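Local coordinates for protein Ufm1-specific protease (Caenorhabditis elegans, PDB 5EJJ) that is a thiol protease that cleaves the peptide bond at the C-terminal glycine of the ubiquitin-like modifier Ufm1 and so removes Ufm1 from its target proteins, at residues L498-G504 with F516-H522; T373-G377 with F484-P490; W394-Y398 with R442-G446; E461-T467 with Y552-Q558. One frame throughout, in Å; residues are numbered along the deposited sequence.

How the interactions relate
All four contacts lie in the C78 peptidase region of the chain. Interactions 1, 2 and 4 reach one antiparallel sheet: strand 499-507 pairs with 371-374, 491-494 and 514-519, and strand 552-557 pairs with 491-494 and 462-467. Their centres are each about 14 Å apart. Interaction 3 is about 15 Å from interaction 1, on helix 396-409. Along the chain, interaction 3 closes first, between the two segments of interaction 2. Interaction 4 opens before and closes after interaction 1. Interactions 1 and 3 meet where His-522 touches Cys-396, so the start of the helix and the loop after strand 514-519 probably form the catalytic centre together.

Interaction 1: L498-G504 with F516-H522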
# COMPACT_ATOMS: atom_id res chain seq x y z
N LEU A 498 32.60 -7.85 4.73
CA LEU A 498 31.49 -7.16 4.06
C LEU A 498 30.12 -7.35 4.72
O LEU A 498 29.92 -8.26 5.52
CB LEU A 498 31.43 -7.60 2.60
CG LEU A 498 32.63 -7.12 1.79
CD1 LEU A 498 32.60 -7.67 0.37
CD2 LEU A 498 32.68 -5.59 1.81
N ALA A 499 29.19 -6.47 4.38
CA ALA A 499 27.82 -6.55 4.89
C ALA A 499 26.83 -6.48 3.74
O ALA A 499 26.95 -5.62 2.86
CB ALA A 499 27.55 -5.43 5.89
N HIS A 500 25.86 -7.40 3.73
CA HIS A 500 24.79 -7.41 2.73
C HIS A 500 23.40 -7.50 3.39
O HIS A 500 23.27 -7.87 4.56
CB HIS A 500 24.97 -8.58 1.75
CG HIS A 500 26.21 -8.50 0.90
ND1 HIS A 500 27.07 -7.43 0.94
CD2 HIS A 500 26.71 -9.36 -0.02
CE1 HIS A 500 28.07 -7.64 0.08
NE2 HIS A 500 27.86 -8.80 -0.51
N THR A 501 22.36 -7.16 2.63
CA THR A 501 21.00 -7.38 3.10
C THR A 501 20.36 -8.53 2.32
O THR A 501 20.48 -8.60 1.10
CB THR A 501 20.13 -6.13 2.95
OG1 THR A 501 20.92 -4.95 3.15
CG2 THR A 501 19.01 -6.16 3.97
N ILE A 502 19.72 -9.45 3.04
CA ILE A 502 19.03 -10.57 2.39
C ILE A 502 17.51 -10.36 2.35
O ILE A 502 16.85 -10.26 3.39
CB ILE A 502 19.37 -11.92 3.06
CG1 ILE A 502 20.83 -12.29 2.82
CG2 ILE A 502 18.47 -13.03 2.51
CD1 ILE A 502 21.25 -13.59 3.49
N LEU A 503 16.96 -10.31 1.14
CA LEU A 503 15.55 -10.03 0.93
C LEU A 503 14.70 -11.28 0.75
O LEU A 503 13.49 -11.25 0.95
CB LEU A 503 15.38 -9.12 -0.29
CG LEU A 503 16.04 -7.76 -0.06
CD1 LEU A 503 15.93 -6.91 -1.30
CD2 LEU A 503 15.40 -7.08 1.12
N GLY A 504 15.33 -12.39 0.38
CA GLY A 504 14.59 -13.62 0.20
C GLY A 504 15.44 -14.81 -0.19
O GLY A 504 16.63 -14.68 -0.48
N PHE A 516 19.80 -17.02 -3.07
CA PHE A 516 19.60 -15.94 -2.10
C PHE A 516 19.37 -14.60 -2.79
O PHE A 516 20.15 -14.21 -3.67
CB PHE A 516 20.81 -15.83 -1.18
CG PHE A 516 20.98 -16.99 -0.24
CD1 PHE A 516 20.41 -16.97 1.02
CD2 PHE A 516 21.71 -18.10 -0.62
CE1 PHE A 516 20.56 -18.04 1.89
CE2 PHE A 516 21.87 -19.16 0.24
CZ PHE A 516 21.29 -19.13 1.50
N LEU A 517 18.32 -13.89 -2.38
CA LEU A 517 18.03 -12.56 -2.93
C LEU A 517 18.80 -11.48 -2.18
O LEU A 517 18.51 -11.17 -1.02
CB LEU A 517 16.53 -12.27 -2.94
CG LEU A 517 16.11 -10.92 -3.53
CD1 LEU A 517 16.81 -10.61 -4.84
CD2 LEU A 517 14.61 -10.87 -3.73
N VAL A 518 19.79 -10.89 -2.85
CA VAL A 518 20.73 -10.00 -2.19
C VAL A 518 20.68 -8.57 -2.69
O VAL A 518 20.81 -8.30 -3.89
CB VAL A 518 22.17 -10.51 -2.31
CG1 VAL A 518 23.10 -9.60 -1.52
CG2 VAL A 518 22.27 -11.95 -1.84
N LEU A 519 20.48 -7.66 -1.75
CA LEU A 519 20.57 -6.24 -2.00
C LEU A 519 21.92 -5.77 -1.46
O LEU A 519 22.17 -5.81 -0.24
CB LEU A 519 19.39 -5.51 -1.35
CG LEU A 519 19.20 -4.03 -1.65
CD1 LEU A 519 18.88 -3.78 -3.11
CD2 LEU A 519 18.12 -3.44 -0.76
N ASP A 520 22.78 -5.34 -2.38
CA ASP A 520 24.19 -5.02 -2.11
C ASP A 520 24.40 -3.55 -1.78
O ASP A 520 24.25 -2.69 -2.64
CB ASP A 520 25.04 -5.39 -3.34
CG ASP A 520 26.53 -5.30 -3.08
OD1 ASP A 520 27.01 -4.21 -2.68
OD2 ASP A 520 27.23 -6.32 -3.30
N PRO A 521 24.78 -3.26 -0.53
CA PRO A 521 24.87 -1.90 0.01
C PRO A 521 25.96 -1.05 -0.62
O PRO A 521 26.00 0.15 -0.35
CB PRO A 521 25.19 -2.12 1.49
CG PRO A 521 24.77 -3.54 1.77
CD PRO A 521 25.05 -4.28 0.50
N HIS A 522 26.81 -1.66 -1.43
CA HIS A 522 27.94 -0.95 -2.04
C HIS A 522 27.51 -0.30 -3.35
O HIS A 522 27.35 -0.97 -4.38
CB HIS A 522 29.14 -1.88 -2.24
CG HIS A 522 29.42 -2.77 -1.06
ND1 HIS A 522 28.89 -4.04 -0.94
CD2 HIS A 522 30.16 -2.56 0.06
CE1 HIS A 522 29.30 -4.58 0.20
NE2 HIS A 522 30.08 -3.70 0.82
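Thr-501 and Leu-519 form a hydrogen-bonded pair of the antiparallel beta hairpin made by strands 499-507 and 514-519. Leu-519 N reaches Thr-501 O at 3.0 Å, and Thr-501 N returns a bond to Leu-519 O. Past this pair the second strand leads into Asp-520 and His-522. With Cys-396 these residues probably make up the active site, consistent with the papain-like clan CA.

His-500 can be followed outward from its CB, which lies 3.9 Å from Val-518 CG1. CG and CD2 pass along the same methyl. The ring swings beside its own backbone N (chi1 -65°), and this brings ND1 back to the preceding carbonyl. ND1 gives a hydrogen bond to Ala-499 O at 2.6 Å, from above the carbonyl plane. Pro-521 CD is also near, 3.8 Å from ND1. At the far end CE1 comes within 3.3 Å of His-522 CE1. The two imidazoles meet rim to rim, their planes 75° apart, and neither covers the other. The Asp-520 carboxylate lies over one face of the His-500 ring, with OD2 3.8 Å from NE2.

Asp-520 also sets the His-522 ring. Its OD1 accepts from His-522 N, an Asx turn, and from ND1 of the same histidine. Two bonds to one carboxylate oxygen thus hold both the backbone N and the ring of His-522. Just ahead of strand 499-507, Leu-498 CD2 approaches the His-522 ring obliquely. The His-522 ND1 to Asp-520 OD1 bond is 2.6 Å long, on the syn side of the carboxylate and 32° out of its plane.

Interaction 2: T373-G377 with F484-P490; sequences TTVNG and FETSGTP
The loop that leads from helix 477-484 to strand 491-494 packs here against the end of strand 371-374 and the turn after it. Asn-376 and Gly-488 are the nearest residues across the contact. Asn-376 N donates to Gly-488 O at 2.8 Å, and the bond is fairly straight, with 165° at the hydrogen. This is the one backbone hydrogen bond between the segments. Gly-488 has a positive phi and no side chain. The Asn-376 CB can therefore rest directly on the loop, 3.5 Å from Gly-488 CA.

Val-375 extends the contact along the loop. Its CG2, anti to the backbone N, meets the oxygen end of the Gly-488 carbonyl and reaches on to Pro-490, with CD 4.2 Å away. Trp-407 of helix 396-409 packs on both Val-375 and Pro-490.

At the other end Phe-484, the last residue of helix 477-484, sits beside Thr-373 to Val-375. Its CB is 3.5 Å from the Thr-373 CG2 methyl, and the two side chains meet at a slant. The same CB is 3.4 Å from Thr-374 O. Further out, Phe-484 CD1 comes to 4.0 Å from Val-375 CA, and the ring also touches Ile-502 of strand 499-507. Thr-373 CG2 continues to Glu-485, 3.9 Å from its CB.

The polar end of Asn-376 turns to another partner, its OD1 bonding to Lys-332. One directional backbone bond, accompanied by contacts of methyl, ring and proline carbons, thus joins the two segments, so their fit depends mainly on shape and not on charge.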
# COMPACT_ATOMS: atom_id res chain seq x y z
N THR A 373 10.41 -17.69 -0.67
CA THR A 373 9.89 -16.88 0.42
C THR A 373 10.65 -15.56 0.41
O THR A 373 11.88 -15.51 0.33
CB THR A 373 9.98 -17.59 1.79
OG1 THR A 373 9.37 -18.88 1.71
CG2 THR A 373 9.25 -16.79 2.85
N THR A 374 9.90 -14.47 0.44
CA THR A 374 10.47 -13.17 0.20
C THR A 374 10.16 -12.28 1.40
O THR A 374 9.46 -12.69 2.32
CB THR A 374 9.87 -12.56 -1.08
OG1 THR A 374 10.52 -11.33 -1.38
CG2 THR A 374 8.37 -12.30 -0.90
N VAL A 375 10.70 -11.07 1.37
CA VAL A 375 10.47 -10.10 2.42
C VAL A 375 9.00 -9.69 2.40
O VAL A 375 8.36 -9.69 1.35
CB VAL A 375 11.38 -8.86 2.25
CG1 VAL A 375 10.92 -8.00 1.09
CG2 VAL A 375 11.44 -8.04 3.52
N ASN A 376 8.46 -9.35 3.57
CA ASN A 376 7.02 -9.18 3.75
C ASN A 376 6.39 -7.88 3.27
O ASN A 376 5.43 -7.92 2.51
CB ASN A 376 6.66 -9.40 5.21
CG ASN A 376 5.19 -9.61 5.40
OD1 ASN A 376 4.59 -9.08 6.33
ND2 ASN A 376 4.58 -10.38 4.49
N GLY A 377 6.89 -6.74 3.74
CA GLY A 377 6.36 -5.46 3.30
C GLY A 377 7.27 -4.71 2.33
O GLY A 377 8.09 -5.33 1.65
N PHE A 484 11.38 -14.99 6.99
CA PHE A 484 10.66 -14.22 5.97
C PHE A 484 9.14 -14.47 5.92
O PHE A 484 8.38 -13.57 5.61
CB PHE A 484 11.27 -14.49 4.60
CG PHE A 484 12.59 -13.81 4.38
CD1 PHE A 484 12.75 -12.47 4.65
CD2 PHE A 484 13.66 -14.52 3.89
CE1 PHE A 484 13.97 -11.85 4.43
CE2 PHE A 484 14.88 -13.91 3.66
CZ PHE A 484 15.03 -12.57 3.93
N GLU A 485 8.71 -15.69 6.22
CA GLU A 485 7.29 -16.01 6.21
C GLU A 485 6.61 -15.52 7.49
O GLU A 485 5.39 -15.62 7.64
CB GLU A 485 7.08 -17.52 6.03
CG GLU A 485 5.89 -17.91 5.12
CD GLU A 485 4.53 -17.95 5.84
OE1 GLU A 485 4.44 -18.62 6.90
OE2 GLU A 485 3.56 -17.32 5.35
N THR A 486 7.38 -14.97 8.41
CA THR A 486 6.83 -14.56 9.69
C THR A 486 7.16 -13.11 9.98
O THR A 486 6.37 -12.22 9.71
CB THR A 486 7.40 -15.42 10.84
OG1 THR A 486 7.16 -16.80 10.56
CG2 THR A 486 6.73 -15.06 12.16
N SER A 487 8.34 -12.88 10.52
CA SER A 487 8.76 -11.53 10.83
C SER A 487 8.86 -10.72 9.54
O SER A 487 8.60 -9.52 9.52
CB SER A 487 10.09 -11.55 11.60
OG SER A 487 9.97 -12.32 12.79
N GLY A 488 9.21 -11.40 8.45
CA GLY A 488 9.25 -10.80 7.13
C GLY A 488 10.06 -9.52 6.93
O GLY A 488 9.79 -8.76 6.01
N THR A 489 11.04 -9.29 7.80
CA THR A 489 11.92 -8.12 7.70
C THR A 489 13.19 -8.40 6.90
O THR A 489 13.62 -9.55 6.79
CB THR A 489 12.36 -7.70 9.08
OG1 THR A 489 12.80 -8.86 9.80
CG2 THR A 489 11.19 -7.07 9.81
N PRO A 490 13.80 -7.35 6.33
CA PRO A 490 15.03 -7.64 5.59
C PRO A 490 16.08 -8.11 6.58
O PRO A 490 16.06 -7.74 7.76
CB PRO A 490 15.42 -6.29 4.98
CG PRO A 490 14.24 -5.38 5.21
CD PRO A 490 13.53 -5.91 6.41

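Interaction 3: W394-Y398 with R442-G446; sequences WGCAY and RQWIG
Trp-394, two residues before the probable nucleophile Cys-396, makes the tight part of this contact with Arg-442. The loop 442-446 runs past the start of helix 396-409 and lays its backbone on the indole. Arg-442 CA stands 3.7 Å from the centroid of the six-membered ring, a CH-pi contact 13° off the ring normal. Arg-442 CG lies over the same face, 3.6 Å from Trp-394 CE2. The edge of the indole is used too: Gln-443 O lies near its plane, 3.6 Å from CE3. Trp-394 CG stands between the backbone N and the carbonyl carbon (chi1 57°), which turns the indole toward the loop.

Gln-443 O has a stronger partner in Tyr-398. The phenol OH donates to it at 3.0 Å, in the carbonyl plane. The same OH also bonds to Gln-425, so the phenol is held at its tip from two residues. Over one face of the Tyr-398 ring comes Ile-445, with CD1 4.0 Å from CE2. One residue earlier, Ala-397 CB lies 3.3 Å from Ile-445 O.

The outer side is looser. Arg-442 bends at chi3 and carries its guanidinium beyond the indole into an exposed position. Trp-444 touches mainly with the root of its side chain, CB lying 3.6 Å from Trp-394 CB, and with the near edge of its indole; the rest leads away.

Helix 421-425 closes the inner side: His-421 meets both the Trp-394 and Tyr-398 rings. Gly-446 is the N-cap residue of helix 447-457, while Ala-397 faces Ala-499 of strand 499-507.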
# COMPACT_ATOMS: atom_id res chain seq x y z
N TRP A 394 33.83 1.85 4.66
CA TRP A 394 33.37 1.58 6.01
C TRP A 394 31.84 1.44 6.21
O TRP A 394 31.39 0.65 7.05
CB TRP A 394 33.91 2.65 6.94
CG TRP A 394 33.52 4.03 6.52
CD1 TRP A 394 33.95 4.71 5.40
CD2 TRP A 394 32.62 4.91 7.20
NE1 TRP A 394 33.37 5.95 5.36
CE2 TRP A 394 32.55 6.10 6.45
CE3 TRP A 394 31.87 4.80 8.38
CZ2 TRP A 394 31.76 7.17 6.84
CZ3 TRP A 394 31.09 5.87 8.76
CH2 TRP A 394 31.04 7.04 8.00
N GLY A 395 31.07 2.21 5.45
CA GLY A 395 29.63 2.31 5.65
C GLY A 395 28.74 1.13 5.30
O GLY A 395 27.57 1.14 5.69
N CYS A 396 29.26 0.13 4.58
CA CYS A 396 28.46 -1.00 4.08
C CYS A 396 27.35 -1.49 5.03
O CYS A 396 26.22 -1.73 4.61
CB CYS A 396 29.34 -2.17 3.57
SG CYS A 396 30.54 -2.96 4.73
N ALA A 397 27.68 -1.62 6.30
CA ALA A 397 26.71 -2.12 7.26
C ALA A 397 25.76 -1.03 7.72
O ALA A 397 24.65 -1.33 8.13
CB ALA A 397 27.41 -2.75 8.45
N TYR A 398 26.20 0.22 7.67
CA TYR A 398 25.33 1.34 8.02
C TYR A 398 24.15 1.36 7.07
O TYR A 398 22.99 1.53 7.47
CB TYR A 398 26.08 2.66 7.87
CG TYR A 398 27.04 2.99 8.98
CD1 TYR A 398 28.40 2.88 8.79
CD2 TYR A 398 26.57 3.44 10.21
CE1 TYR A 398 29.28 3.19 9.80
CE2 TYR A 398 27.43 3.75 11.23
CZ TYR A 398 28.79 3.63 11.02
OH TYR A 398 29.68 3.94 12.02
N ARG A 442 33.75 7.68 11.35
CA ARG A 442 34.30 6.95 10.18
C ARG A 442 34.74 5.47 10.39
O ARG A 442 35.52 4.93 9.60
CB ARG A 442 35.37 7.77 9.43
CG ARG A 442 35.51 7.46 7.94
CD ARG A 442 36.70 8.17 7.30
NE ARG A 442 36.61 9.63 7.43
CZ ARG A 442 37.56 10.48 7.05
NH1 ARG A 442 38.69 10.02 6.51
NH2 ARG A 442 37.39 11.79 7.21
N GLN A 443 34.21 4.81 11.42
CA GLN A 443 34.47 3.38 11.69
C GLN A 443 33.49 2.48 10.99
O GLN A 443 32.28 2.63 11.16
CB GLN A 443 34.32 3.04 13.18
CG GLN A 443 35.17 3.82 14.14
CD GLN A 443 34.73 5.26 14.25
OE1 GLN A 443 35.55 6.18 14.41
NE2 GLN A 443 33.41 5.47 14.13
N TRP A 444 33.99 1.48 10.26
CA TRP A 444 33.13 0.40 9.79
C TRP A 444 32.66 -0.42 10.99
O TRP A 444 33.37 -0.53 12.00
CB TRP A 444 33.88 -0.48 8.78
CG TRP A 444 35.31 -0.66 9.13
CD1 TRP A 444 36.38 0.09 8.70
CD2 TRP A 444 35.84 -1.66 9.99
NE1 TRP A 444 37.54 -0.40 9.25
CE2 TRP A 444 37.24 -1.47 10.04
CE3 TRP A 444 35.27 -2.71 10.72
CZ2 TRP A 444 38.07 -2.29 10.80
CZ3 TRP A 444 36.09 -3.52 11.47
CH2 TRP A 444 37.48 -3.31 11.51
N ILE A 445 31.44 -0.95 10.91
CA ILE A 445 30.92 -1.76 12.00
C ILE A 445 30.22 -2.98 11.45
O ILE A 445 30.18 -3.18 10.23
CB ILE A 445 29.94 -0.98 12.89
CG1 ILE A 445 28.81 -0.39 12.05
CG2 ILE A 445 30.66 0.10 13.65
CD1 ILE A 445 27.64 0.06 12.87
N GLY A 446 29.66 -3.80 12.33
CA GLY A 446 29.06 -5.05 11.90
C GLY A 446 27.80 -5.45 12.63
O GLY A 446 27.14 -4.63 13.27

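Interaction 4: E461-T467 with Y552-Q558; sequences ECRFIAT and YNMVLPQ
Ile-465 and Met-554 face each other as a hydrogen-bonded pair of the antiparallel strands 462-467 and 552-557. Met-554 bends at chi3, and its CE folds back to 3.4 Å from Ile-465 CG2. The other branch of Ile-465 reaches across to the next residue on that face, CD1 lying 3.8 Å from Leu-556 CD2. The backbones are joined at this pair by Ile-465 N to Met-554 O, at 3.0 Å. On the opposite face of the sheet, Cys-462 SG lies against Val-555 CG2 at 3.5 Å.

Gln-558 closes the end of the pairing. Its backbone N bonds to Glu-461 O, and its side chain, bent at chi2, turns back along the strand. NE2 then donates to Leu-556 O at 2.7 Å. Arg-463 N donates to the same oxygen from the opposite face of its plane, so this carbonyl is gripped twice. The amide of Gln-558 also touches Arg-463, Gln-558 OE1 lying 3.4 Å from Arg-463 CD.

Strand 491-494 borders 552-557 on its other side. Helix 477-484 covers the face of Ile-465, Met-554 and Leu-556. Helix 447-457 packs on the face of Cys-462, Phe-464 and Val-555.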
# COMPACT_ATOMS: atom_id res chain seq x y z
N GLU A 461 13.83 -5.62 19.35
CA GLU A 461 14.50 -6.87 19.64
C GLU A 461 14.88 -7.65 18.37
O GLU A 461 14.10 -7.72 17.42
CB GLU A 461 13.60 -7.72 20.54
CG GLU A 461 14.27 -8.99 21.05
CD GLU A 461 13.27 -10.06 21.42
OE1 GLU A 461 12.17 -9.70 21.90
OE2 GLU A 461 13.59 -11.26 21.23
N CYS A 462 16.08 -8.24 18.35
CA CYS A 462 16.49 -9.09 17.23
C CYS A 462 16.65 -10.55 17.61
O CYS A 462 16.72 -10.91 18.79
CB CYS A 462 17.80 -8.62 16.62
SG CYS A 462 17.75 -6.96 15.98
N ARG A 463 16.69 -11.38 16.57
CA ARG A 463 17.12 -12.77 16.69
C ARG A 463 18.40 -12.97 15.87
O ARG A 463 18.61 -12.31 14.85
CB ARG A 463 16.01 -13.73 16.28
CG ARG A 463 14.97 -13.89 17.38
CD ARG A 463 13.83 -14.83 16.98
NE ARG A 463 14.31 -16.10 16.44
CZ ARG A 463 13.57 -17.21 16.38
NH1 ARG A 463 12.33 -17.20 16.85
NH2 ARG A 463 14.08 -18.32 15.87
N PHE A 464 19.27 -13.86 16.35
CA PHE A 464 20.58 -14.00 15.74
C PHE A 464 20.75 -15.39 15.12
O PHE A 464 20.26 -16.39 15.66
CB PHE A 464 21.69 -13.72 16.76
CG PHE A 464 21.55 -12.41 17.47
CD1 PHE A 464 22.28 -11.30 17.07
CD2 PHE A 464 20.69 -12.28 18.55
CE1 PHE A 464 22.16 -10.09 17.73
CE2 PHE A 464 20.55 -11.07 19.21
CZ PHE A 464 21.29 -9.98 18.80
N ILE A 465 21.45 -15.44 13.99
CA ILE A 465 21.81 -16.69 13.34
C ILE A 465 23.30 -16.68 13.02
O ILE A 465 23.77 -15.91 12.18
CB ILE A 465 20.98 -16.92 12.06
CG1 ILE A 465 19.61 -17.50 12.40
CG2 ILE A 465 21.68 -17.87 11.12
CD1 ILE A 465 18.78 -17.75 11.16
N ALA A 466 24.05 -17.54 13.71
CA ALA A 466 25.51 -17.58 13.57
C ALA A 466 26.05 -18.84 12.88
O ALA A 466 25.50 -19.94 13.00
CB ALA A 466 26.17 -17.37 14.91
N THR A 467 27.15 -18.66 12.17
CA THR A 467 27.57 -19.63 11.17
C THR A 467 29.09 -19.79 11.14
O THR A 467 29.82 -18.81 11.24
CB THR A 467 27.04 -19.15 9.80
OG1 THR A 467 25.69 -19.62 9.61
CG2 THR A 467 27.91 -19.63 8.67
N TYR A 552 29.94 -16.36 9.31
CA TYR A 552 28.95 -15.32 9.02
C TYR A 552 27.96 -15.11 10.16
O TYR A 552 27.47 -16.08 10.75
CB TYR A 552 28.19 -15.67 7.74
CG TYR A 552 28.92 -15.37 6.45
CD1 TYR A 552 28.58 -14.27 5.68
CD2 TYR A 552 29.93 -16.19 5.98
CE1 TYR A 552 29.22 -13.99 4.49
CE2 TYR A 552 30.58 -15.91 4.78
CZ TYR A 552 30.22 -14.80 4.05
OH TYR A 552 30.84 -14.48 2.86
N ASN A 553 27.67 -13.85 10.48
CA ASN A 553 26.61 -13.51 11.44
C ASN A 553 25.35 -12.91 10.75
O ASN A 553 25.44 -12.25 9.71
CB ASN A 553 27.14 -12.62 12.58
CG ASN A 553 27.70 -13.44 13.76
OD1 ASN A 553 27.70 -14.67 13.73
ND2 ASN A 553 28.19 -12.76 14.80
N MET A 554 24.18 -13.17 11.32
CA MET A 554 22.91 -12.75 10.73
C MET A 554 21.99 -12.11 11.77
O MET A 554 21.69 -12.70 12.83
CB MET A 554 22.20 -13.95 10.09
CG MET A 554 22.04 -13.86 8.58
SD MET A 554 21.73 -15.47 7.77
CE MET A 554 23.13 -16.42 8.35
N VAL A 555 21.54 -10.88 11.49
CA VAL A 555 20.59 -10.21 12.38
C VAL A 555 19.20 -10.16 11.73
O VAL A 555 19.06 -9.82 10.55
CB VAL A 555 21.09 -8.82 12.87
CG1 VAL A 555 21.75 -8.05 11.76
CG2 VAL A 555 19.96 -8.02 13.48
N LEU A 556 18.21 -10.54 12.53
CA LEU A 556 16.85 -10.85 12.10
C LEU A 556 15.85 -10.01 12.88
O LEU A 556 15.35 -10.47 13.92
CB LEU A 556 16.56 -12.32 12.37
CG LEU A 556 16.80 -13.31 11.24
CD1 LEU A 556 18.19 -13.19 10.69
CD2 LEU A 556 16.55 -14.72 11.72
N PRO A 557 15.55 -8.80 12.39
CA PRO A 557 14.72 -7.85 13.14
C PRO A 557 13.32 -8.36 13.43
O PRO A 557 12.67 -8.95 12.56
CB PRO A 557 14.69 -6.63 12.22
CG PRO A 557 15.96 -6.74 11.41
CD PRO A 557 16.08 -8.20 11.15
N GLN A 558 12.86 -8.16 14.66
CA GLN A 558 11.53 -8.61 15.05
C GLN A 558 10.62 -7.40 15.20
O GLN A 558 10.93 -6.46 15.94
CB GLN A 558 11.55 -9.39 16.37
CG GLN A 558 12.65 -10.45 16.50
CD GLN A 558 12.38 -11.70 15.68
OE1 GLN A 558 11.56 -12.54 16.05
NE2 GLN A 558 13.08 -11.83 14.56